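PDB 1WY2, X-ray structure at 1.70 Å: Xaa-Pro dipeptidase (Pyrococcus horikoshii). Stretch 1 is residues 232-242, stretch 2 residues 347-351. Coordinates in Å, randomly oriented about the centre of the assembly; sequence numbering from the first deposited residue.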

# COMPACT_ATOMS: atom_id res chain seq x y z
N SER A 232 7.21 31.54 18.72
CA SER A 232 7.70 32.56 17.80
C SER A 232 8.87 32.02 16.98
O SER A 232 9.77 31.37 17.51
CB SER A 232 8.15 33.80 18.58
OG SER A 232 7.08 34.32 19.35
N PRO A 233 8.85 32.26 15.66
CA PRO A 233 9.94 31.78 14.81
C PRO A 233 11.15 32.70 14.87
O PRO A 233 11.00 33.91 15.06
CB PRO A 233 9.31 31.78 13.43
CG PRO A 233 8.46 33.01 13.48
CD PRO A 233 7.79 32.89 14.85
N ASN A 234 12.35 32.13 14.74
CA ASN A 234 13.54 32.96 14.75
C ASN A 234 13.72 33.48 13.33
O ASN A 234 13.01 33.07 12.41
CB ASN A 234 14.77 32.18 15.21
CG ASN A 234 15.06 30.96 14.37
OD1 ASN A 234 15.09 31.03 13.14
ND2 ASN A 234 15.28 29.83 15.03
N GLU A 235 14.66 34.40 13.15
CA GLU A 235 14.89 35.00 11.84
C GLU A 235 15.26 34.04 10.71
O GLU A 235 14.85 34.24 9.56
CB GLU A 235 15.95 36.09 11.95
CG GLU A 235 15.51 37.26 12.80
CD GLU A 235 14.17 37.82 12.34
OE1 GLU A 235 14.06 38.22 11.17
OE2 GLU A 235 13.22 37.84 13.16
N LYS A 236 16.01 33.00 11.03
CA LYS A 236 16.42 32.05 10.00
C LYS A 236 15.27 31.15 9.56
O LYS A 236 15.20 30.75 8.39
CB LYS A 236 17.63 31.26 10.50
CG LYS A 236 18.82 32.20 10.70
CD LYS A 236 20.04 31.55 11.34
CE LYS A 236 21.14 32.60 11.48
NZ LYS A 236 22.37 32.11 12.16
N GLN A 237 14.35 30.84 10.47
CA GLN A 237 13.20 30.02 10.14
C GLN A 237 12.27 30.85 9.27
O GLN A 237 11.74 30.37 8.27
CB GLN A 237 12.45 29.60 11.41
CG GLN A 237 13.22 28.66 12.32
CD GLN A 237 12.47 28.36 13.60
OE1 GLN A 237 11.98 29.26 14.28
NE2 GLN A 237 12.39 27.08 13.95
N LYS A 238 12.08 32.11 9.66
CA LYS A 238 11.23 33.01 8.91
C LYS A 238 11.75 33.19 7.49
O LYS A 238 10.97 33.27 6.54
CB LYS A 238 11.15 34.37 9.62
CG LYS A 238 10.37 35.42 8.84
CD LYS A 238 10.09 36.65 9.70
CE LYS A 238 9.10 36.33 10.81
NZ LYS A 238 7.81 35.80 10.26
N GLU A 239 13.07 33.25 7.35
CA GLU A 239 13.69 33.42 6.04
C GLU A 239 13.33 32.31 5.06
O GLU A 239 12.80 32.58 3.98
CB GLU A 239 15.21 33.50 6.18
CG GLU A 239 15.93 33.69 4.85
CD GLU A 239 17.42 33.86 5.02
OE1 GLU A 239 17.83 34.76 5.78
OE2 GLU A 239 18.18 33.09 4.39
N ILE A 240 13.62 31.07 5.42
CA ILE A 240 13.32 29.96 4.52
C ILE A 240 11.82 29.84 4.28
O ILE A 240 11.39 29.52 3.18
CB ILE A 240 13.89 28.62 5.05
CG1 ILE A 240 13.36 28.33 6.45
CG2 ILE A 240 15.41 28.68 5.06
CD1 ILE A 240 13.77 26.97 6.98
N TYR A 241 11.02 30.11 5.31
CA TYR A 241 9.57 30.05 5.17
C TYR A 241 9.07 31.05 4.11
O TYR A 241 8.28 30.70 3.24
CB TYR A 241 8.90 30.36 6.52
CG TYR A 241 7.49 30.89 6.41
CD1 TYR A 241 6.43 30.07 6.03
CD2 TYR A 241 7.22 32.23 6.67
CE1 TYR A 241 5.14 30.57 5.91
CE2 TYR A 241 5.93 32.75 6.56
CZ TYR A 241 4.89 31.91 6.18
OH TYR A 241 3.62 32.42 6.07
N GLU A 242 9.55 32.29 4.20
CA GLU A 242 9.13 33.32 3.25
C GLU A 242 9.52 32.96 1.82
O GLU A 242 8.79 33.27 0.88
CB GLU A 242 9.74 34.68 3.63
CG GLU A 242 9.34 35.16 5.02
CD GLU A 242 9.93 36.51 5.39
OE1 GLU A 242 11.12 36.74 5.11
OE2 GLU A 242 9.19 37.34 5.97
N GLU A 347 -5.28 28.40 4.74
CA GLU A 347 -4.35 29.53 4.67
C GLU A 347 -2.91 29.02 4.57
O GLU A 347 -2.55 28.03 5.21
CB GLU A 347 -4.50 30.42 5.90
CG GLU A 347 -3.45 31.52 6.01
CD GLU A 347 -3.52 32.52 4.87
OE1 GLU A 347 -2.47 32.80 4.26
OE2 GLU A 347 -4.63 33.04 4.60
N ARG A 348 -2.10 29.70 3.78
CA ARG A 348 -0.71 29.30 3.60
C ARG A 348 0.27 30.09 4.47
O ARG A 348 1.30 29.56 4.88
CB ARG A 348 -0.32 29.44 2.13
CG ARG A 348 -0.95 28.38 1.24
CD ARG A 348 -0.76 28.70 -0.23
NE ARG A 348 -1.64 29.78 -0.67
CZ ARG A 348 -1.70 30.23 -1.92
NH1 ARG A 348 -0.92 29.69 -2.85
NH2 ARG A 348 -2.54 31.19 -2.25
N GLU A 349 -0.06 31.34 4.75
CA GLU A 349 0.80 32.18 5.58
C GLU A 349 0.45 31.92 7.04
O GLU A 349 -0.34 32.64 7.64
CB GLU A 349 0.57 33.66 5.23
CG GLU A 349 0.74 33.96 3.74
CD GLU A 349 0.52 35.42 3.41
OE1 GLU A 349 -0.59 35.94 3.66
OE2 GLU A 349 1.46 36.06 2.90
N LEU A 350 1.06 30.88 7.61
CA LEU A 350 0.78 30.50 8.98
C LEU A 350 1.83 30.88 10.03
O LEU A 350 1.68 30.54 11.21
CB LEU A 350 0.51 28.99 9.05
CG LEU A 350 -0.66 28.52 8.17
CD1 LEU A 350 -0.80 27.01 8.27
CD2 LEU A 350 -1.94 29.21 8.60
N ILE A 351 2.88 31.58 9.62
CA ILE A 351 3.90 32.01 10.58
C ILE A 351 4.28 33.47 10.33
O ILE A 351 4.45 34.21 11.32
CB ILE A 351 5.18 31.11 10.54
CG1 ILE A 351 6.32 31.84 9.82
CG2 ILE A 351 4.88 29.79 9.85
CD1 ILE A 351 7.66 31.15 9.95
OXT ILE A 351 4.41 33.84 9.14
O HOH W 1 3.35 35.73 5.52

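The last residues of the chain, 347-351, lie in an irregular conformation against the start of a helix that runs from E235 to E242 and continues beyond it. The contact is small, burying 293 Å² over both sides, and most of it belongs to I351 and Y241.

The CA-to-CB bond of I351 points toward the other stretch. Its CG1 sits over one face of the Y241 ring, 3.5 Å from the centroid and 23° off the normal, a CH-pi contact in which an aliphatic group rests on the aromatic cloud. Its CD1 reaches on to CB of P233, 3.9 Å away. Isoleucine suits this place because its apolar CG1-CD1 arm is long enough to cover the ring and end at the proline, whose own side chain faces it. The chi1 of I351, 104°, falls between the usual wells.

The CA-to-CB bond of Y241, a buried residue with chi1 in t, points toward the tail. Tyrosine suits the site because its flat ring offers one face to I351, while R348 O lies near the ring plane at the edge, 3.9 Å from Y241 OH. No clear direct hydrogen bond joins the stretches. The hydroxyl lies 3.4 Å from L350 N, but the angle is poor; instead, water 1 weakly links Y241 OH (3.4 Å) to E349 OE2 (3.2 Å), donating to the carboxylate.

I351 also carries the terminal carboxylate. K238 starts sideways on the helix, but its long, flexible chain brings NZ to 4.1 Å from I351 OXT, a favorable pairing of opposite charges that is too long for a salt bridge. The cost of the contact is I351 N, buried without a partner.

Each stretch also has its own internal bonds. N234 caps the helix by accepting from Q237 N at OD1 (2.8 Å), while N234 N donates to Q237 OE1 (2.9 Å). In the tail, E349 N donates to E347 OE1 (2.9 Å).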